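Pesticidal crystal protein Cry4Aa (Bacillus thuringiensis, PDB 2C9K) kills mosquito larvae by binding midgut epithelial cells and lysing them through colloid-osmotic swelling, as a pore-forming three-domain delta-endotoxin. Local coordinates at residues A[221-224]-A[225-229]; A[275-278]-A[279-283]. All coordinates share one frame; numbering follows the deposited sequence.

Overall arrangement
Both contacts are local and lie in series, so neither nests in nor crosses the other. From the N terminus, the chain first builds the helical N-terminal domain. Contact 1 (221-229) is the first two turns of its helix 222-240. The chain then passes strand 262-267 and reaches the loop before helix 279-286. Contact 2 (275-283) turns that loop into the helix, in the second domain, which holds the two four-stranded antiparallel sheets. Neither contact closes a long loop, but their centres are about 11 Å apart and they touch. Glu283 of contact 2 reaches Trp222 and Arg229 of contact 1, and Phe279 packs on Trp222 and Tyr225. Together they join the helical domain to the second domain.

Contact 1: A[221-224]-A[225-229]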
loop_
_atom_site.group_PDB
_atom_site.type_symbol
_atom_site.label_atom_id
_atom_site.label_comp_id
_atom_site.label_asym_id
_atom_site.label_seq_id
_atom_site.Cartn_x
_atom_site.Cartn_y
_atom_site.Cartn_z
ATOM N N ASN A 221 -13.388 18.515 6.021
ATOM C CA ASN A 221 -11.946 18.746 5.974
ATOM C C ASN A 221 -11.187 17.688 5.172
ATOM O O ASN A 221 -10.915 16.590 5.671
ATOM C CB ASN A 221 -11.363 18.812 7.379
ATOM C CG ASN A 221 -9.941 19.321 7.380
ATOM O OD1 ASN A 221 -9.122 18.892 6.571
ATOM N ND2 ASN A 221 -9.637 20.238 8.290
ATOM N N TRP A 222 -10.832 18.037 3.937
ATOM C CA TRP A 222 -10.104 17.138 3.042
ATOM C C TRP A 222 -8.723 16.686 3.543
ATOM O O TRP A 222 -8.338 15.533 3.342
ATOM C CB TRP A 222 -9.939 17.792 1.666
ATOM C CG TRP A 222 -9.138 16.966 0.721
ATOM C CD1 TRP A 222 -9.590 15.961 -0.083
ATOM C CD2 TRP A 222 -7.728 17.022 0.536
ATOM N NE1 TRP A 222 -8.546 15.385 -0.757
ATOM C CE2 TRP A 222 -7.388 16.018 -0.396
ATOM C CE3 TRP A 222 -6.712 17.822 1.071
ATOM C CZ2 TRP A 222 -6.077 15.794 -0.803
ATOM C CZ3 TRP A 222 -5.411 17.596 0.663
ATOM C CH2 TRP A 222 -5.107 16.591 -0.266
ATOM N N ASN A 223 -7.975 17.580 4.185
ATOM C CA ASN A 223 -6.644 17.221 4.678
ATOM C C ASN A 223 -6.748 16.160 5.764
ATOM O O ASN A 223 -5.891 15.284 5.892
ATOM C CB ASN A 223 -5.909 18.446 5.234
ATOM C CG ASN A 223 -4.418 18.194 5.411
ATOM O OD1 ASN A 223 -3.710 18.989 6.018
ATOM N ND2 ASN A 223 -3.935 17.081 4.867
ATOM N N THR A 224 -7.808 16.248 6.555
ATOM C CA THR A 224 -8.025 15.288 7.628
ATOM C C THR A 224 -8.357 13.941 6.995
ATOM O O THR A 224 -7.902 12.899 7.434
ATOM C CB THR A 224 -9.182 15.756 8.533
ATOM O OG1 THR A 224 -8.805 16.979 9.182
ATOM C CG2 THR A 224 -9.519 14.695 9.566
ATOM N N TYR A 225 -9.152 13.998 5.939
ATOM C CA TYR A 225 -9.568 12.823 5.208
ATOM C C TYR A 225 -8.318 12.173 4.634
ATOM O O TYR A 225 -8.113 10.967 4.740
ATOM C CB TYR A 225 -10.515 13.251 4.076
ATOM C CG TYR A 225 -11.056 12.115 3.246
ATOM C CD1 TYR A 225 -12.288 11.532 3.536
ATOM C CD2 TYR A 225 -10.321 11.599 2.188
ATOM C CE1 TYR A 225 -12.770 10.463 2.792
ATOM C CE2 TYR A 225 -10.790 10.534 1.445
ATOM C CZ TYR A 225 -12.013 9.972 1.748
ATOM O OH TYR A 225 -12.470 8.930 0.983
ATOM N N ASN A 226 -7.467 12.991 4.032
ATOM C CA ASN A 226 -6.253 12.485 3.421
ATOM C C ASN A 226 -5.250 11.914 4.432
ATOM O O ASN A 226 -4.614 10.893 4.168
ATOM C CB ASN A 226 -5.602 13.594 2.594
ATOM C CG ASN A 226 -4.393 13.112 1.836
ATOM O OD1 ASN A 226 -4.509 12.330 0.888
ATOM N ND2 ASN A 226 -3.213 13.571 2.249
ATOM N N THR A 227 -5.107 12.562 5.584
ATOM C CA THR A 227 -4.167 12.085 6.588
ATOM C C THR A 227 -4.590 10.710 7.094
ATOM O O THR A 227 -3.784 9.780 7.174
ATOM C CB THR A 227 -4.078 13.062 7.783
ATOM O OG1 THR A 227 -3.645 14.342 7.316
ATOM C CG2 THR A 227 -3.088 12.560 8.816
ATOM N N TYR A 228 -5.864 10.587 7.430
ATOM C CA TYR A 228 -6.396 9.332 7.929
ATOM C C TYR A 228 -6.153 8.189 6.935
ATOM O O TYR A 228 -5.909 7.046 7.334
ATOM C CB TYR A 228 -7.887 9.480 8.191
ATOM C CG TYR A 228 -8.541 8.195 8.594
ATOM C CD1 TYR A 228 -8.334 7.643 9.857
ATOM C CD2 TYR A 228 -9.371 7.519 7.708
ATOM C CE1 TYR A 228 -8.943 6.455 10.224
ATOM C CE2 TYR A 228 -9.984 6.331 8.065
ATOM C CZ TYR A 228 -9.771 5.804 9.320
ATOM O OH TYR A 228 -10.415 4.633 9.657
ATOM N N ARG A 229 -6.214 8.518 5.644
ATOM C CA ARG A 229 -6.014 7.557 4.563
ATOM C C ARG A 229 -4.557 7.126 4.463
ATOM O O ARG A 229 -4.244 5.943 4.306
ATOM C CB ARG A 229 -6.471 8.169 3.231
ATOM C CG ARG A 229 -6.181 7.310 2.001
ATOM C CD ARG A 229 -6.863 7.867 0.761
ATOM N NE ARG A 229 -6.418 9.217 0.437
ATOM C CZ ARG A 229 -7.055 10.021 -0.407
ATOM N NH1 ARG A 229 -8.161 9.611 -1.013
ATOM N NH2 ARG A 229 -6.594 11.240 -0.633
#
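Asn226 lies against Trp222 one turn along the start of helix 222-240. Its CB sits over one face of the six-membered ring, toward the rim, 4.1 Å from the ring centroid. This is a CH-pi contact. In both residues CG is anti to the backbone N (chi1 177° in Trp222). The two side chains therefore run side by side, with ring and amide planes only 10° apart. Beneath them Asn226 N donates to Trp222 O at 2.8 Å.

A second i to i+4 pair is Asn223 with Thr227. Asn223 O accepts from Thr227 N at 2.8 Å. Thr227 OG1 is also 2.8 Å from Asn223 O, placed there by a chi1 of -60° that swings the hydroxyl beside its own backbone N.

At the helix start Asn221 is the N-cap. Its OD1 accepts from Thr224 N at 3.0 Å, with the donor well above the amide carbonyl plane. Asn221 ND2 is held by Asp213. Further along, Arg229 NH2 donates to Asn226 OD1 at 2.8 Å, nearly straight, in the carbonyl plane and on a lone pair. The Asn226 oxygen also lies in the guanidinium plane. Asn226 ND2 goes to Tyr264 O, so both ends of this buried amide are fixed.

The second shell comes from the next domain. Glu283 accepts from Trp222 NE1 and forms a salt bridge with Arg229 NH1, which lies in plane at the edge of the Tyr225 ring. Phe279 meets Tyr225 edge-to-face and also meets the Trp222 ring. The bonds at both ends of the Asn226 amide should fix its rotation over the indole. The Glu283 carboxylate probably offsets the charge of Arg229, giving these first two turns a polar link between domains beside the aromatic rings.

Contact 2: A[275-278]-A[279-283]; sequences KYYD and FQYQE
The chain leaves a 3-10 turn at Lys275-Tyr276, extends through Tyr277 and Asp278, and enters helix 279-286, where Gln282 N donates to Asp278 O at 3.3 Å. Asp278 is the N-cap residue. The same carbonyl oxygen takes a second, weak bond from Tyr281 N at 3.2 Å, with an N-H...O angle of 125°. Two amides of the first turn thus share one acceptor.

The Asp278 carboxylate turns toward the helix start. OD2 is 3.6 Å from Gln280 CB and also lies near Gln280 N. CB of Asp278 meets CB of Tyr281 at 4.0 Å, so the aspartate is packed alongside the first turn as well as joined to it by backbone bonds.

The main aromatic contact is Tyr277 with Tyr281. The side chains lie side by side and point the same way. Their planes are 28° apart but slid, so the rings barely overlap and the centroids are 5.7 Å apart. One ortho carbon of Tyr277, CD2, lies 3.8 Å from CE2 of Tyr281. A chi1 of -78° sets the Tyr277 ring beside its own backbone N, while in Tyr281 CG is anti to N. The Tyr277 hydroxyl goes on to the hydroxyl of Tyr446.

The Phe279 side chain points away from the loop and packs on Trp222 and Tyr225 of helix 222-240, meeting Tyr225 edge-to-face. Asn219 ND2 bonds to the carbonyls of Lys275 and Tyr277. The carboxylate at the N terminus of this short helix would be expected to interact favourably with the helix dipole. The Asp278 carbonyl bonds and the Tyr277-Tyr281 contact join the loop to the first turn, while Phe279 and Asn219 join loop and turn to the N-terminal domain.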
loop_
_atom_site.group_PDB
_atom_site.type_symbol
_atom_site.label_atom_id
_atom_site.label_comp_id
_atom_site.label_asym_id
_atom_site.label_seq_id
_atom_site.Cartn_x
_atom_site.Cartn_y
_atom_site.Cartn_z
ATOM N N LYS A 275 -9.114 25.148 1.164
ATOM C CA LYS A 275 -9.725 24.303 2.177
ATOM C C LYS A 275 -11.211 24.612 2.316
ATOM O O LYS A 275 -11.949 23.845 2.928
ATOM C CB LYS A 275 -9.020 24.493 3.521
ATOM C CG LYS A 275 -8.885 25.945 3.947
ATOM C CD LYS A 275 -8.124 26.072 5.248
ATOM C CE LYS A 275 -8.193 27.489 5.779
ATOM N NZ LYS A 275 -7.356 27.678 7.002
ATOM N N TYR A 276 -11.650 25.726 1.732
ATOM C CA TYR A 276 -13.054 26.142 1.816
ATOM C C TYR A 276 -13.880 25.701 0.614
ATOM O O TYR A 276 -15.090 25.882 0.584
ATOM C CB TYR A 276 -13.150 27.665 1.974
ATOM C CG TYR A 276 -12.580 28.200 3.273
ATOM C CD1 TYR A 276 -11.583 29.174 3.266
ATOM C CD2 TYR A 276 -13.032 27.734 4.507
ATOM C CE1 TYR A 276 -11.050 29.667 4.448
ATOM C CE2 TYR A 276 -12.504 28.224 5.701
ATOM C CZ TYR A 276 -11.510 29.188 5.656
ATOM O OH TYR A 276 -10.957 29.661 6.817
ATOM N N TYR A 277 -13.209 25.131 -0.380
ATOM C CA TYR A 277 -13.874 24.639 -1.578
ATOM C C TYR A 277 -14.420 23.249 -1.318
ATOM O O TYR A 277 -14.122 22.632 -0.292
ATOM C CB TYR A 277 -12.897 24.574 -2.745
ATOM C CG TYR A 277 -12.615 25.906 -3.379
ATOM C CD1 TYR A 277 -12.060 26.950 -2.641
ATOM C CD2 TYR A 277 -12.917 26.134 -4.720
ATOM C CE1 TYR A 277 -11.816 28.188 -3.224
ATOM C CE2 TYR A 277 -12.677 27.362 -5.311
ATOM C CZ TYR A 277 -12.128 28.381 -4.557
ATOM O OH TYR A 277 -11.883 29.589 -5.143
ATOM N N ASP A 278 -15.206 22.758 -2.268
ATOM C CA ASP A 278 -15.823 21.444 -2.175
ATOM C C ASP A 278 -14.795 20.337 -1.966
ATOM O O ASP A 278 -13.679 20.401 -2.478
ATOM C CB ASP A 278 -16.623 21.161 -3.446
ATOM C CG ASP A 278 -17.519 19.950 -3.307
ATOM O OD1 ASP A 278 -18.490 20.026 -2.516
ATOM O OD2 ASP A 278 -17.250 18.925 -3.978
ATOM N N PHE A 279 -15.188 19.319 -1.214
ATOM C CA PHE A 279 -14.313 18.195 -0.929
ATOM C C PHE A 279 -13.827 17.538 -2.215
ATOM O O PHE A 279 -12.633 17.526 -2.509
ATOM C CB PHE A 279 -15.059 17.152 -0.092
ATOM C CG PHE A 279 -14.284 15.886 0.126
ATOM C CD1 PHE A 279 -13.453 15.749 1.233
ATOM C CD2 PHE A 279 -14.342 14.856 -0.805
ATOM C CE1 PHE A 279 -12.684 14.605 1.412
ATOM C CE2 PHE A 279 -13.578 13.707 -0.642
ATOM C CZ PHE A 279 -12.743 13.579 0.471
ATOM N N GLN A 280 -14.765 16.987 -2.978
ATOM C CA GLN A 280 -14.435 16.294 -4.212
ATOM C C GLN A 280 -13.589 17.126 -5.156
ATOM O O GLN A 280 -12.832 16.581 -5.955
ATOM C CB GLN A 280 -15.706 15.850 -4.931
ATOM C CG GLN A 280 -15.444 14.908 -6.091
ATOM C CD GLN A 280 -14.717 13.651 -5.653
ATOM O OE1 GLN A 280 -15.133 12.984 -4.704
ATOM N NE2 GLN A 280 -13.630 13.318 -6.344
ATOM N N TYR A 281 -13.717 18.443 -5.069
ATOM C CA TYR A 281 -12.947 19.323 -5.932
ATOM C C TYR A 281 -11.467 19.247 -5.584
ATOM O O TYR A 281 -10.615 19.143 -6.466
ATOM C CB TYR A 281 -13.435 20.751 -5.787
ATOM C CG TYR A 281 -12.612 21.722 -6.575
ATOM C CD1 TYR A 281 -12.687 21.757 -7.965
ATOM C CD2 TYR A 281 -11.738 22.591 -5.935
ATOM C CE1 TYR A 281 -11.902 22.639 -8.699
ATOM C CE2 TYR A 281 -10.955 23.473 -6.651
ATOM C CZ TYR A 281 -11.040 23.494 -8.031
ATOM O OH TYR A 281 -10.269 24.380 -8.733
ATOM N N GLN A 282 -11.168 19.309 -4.291
ATOM C CA GLN A 282 -9.794 19.212 -3.812
ATOM C C GLN A 282 -9.250 17.823 -4.148
ATOM O O GLN A 282 -8.122 17.682 -4.624
ATOM C CB GLN A 282 -9.751 19.433 -2.298
ATOM C CG GLN A 282 -9.986 20.866 -1.897
ATOM C CD GLN A 282 -10.332 21.017 -0.438
ATOM O OE1 GLN A 282 -11.504 21.034 -0.067
ATOM N NE2 GLN A 282 -9.314 21.118 0.403
ATOM N N GLU A 283 -10.062 16.799 -3.901
ATOM C CA GLU A 283 -9.668 15.428 -4.192
ATOM C C GLU A 283 -9.287 15.280 -5.663
ATOM O O GLU A 283 -8.235 14.737 -5.993
ATOM C CB GLU A 283 -10.814 14.467 -3.874
ATOM C CG GLU A 283 -10.479 13.013 -4.130
ATOM C CD GLU A 283 -9.481 12.464 -3.142
ATOM O OE1 GLU A 283 -8.792 13.266 -2.479
ATOM O OE2 GLU A 283 -9.383 11.226 -3.035
#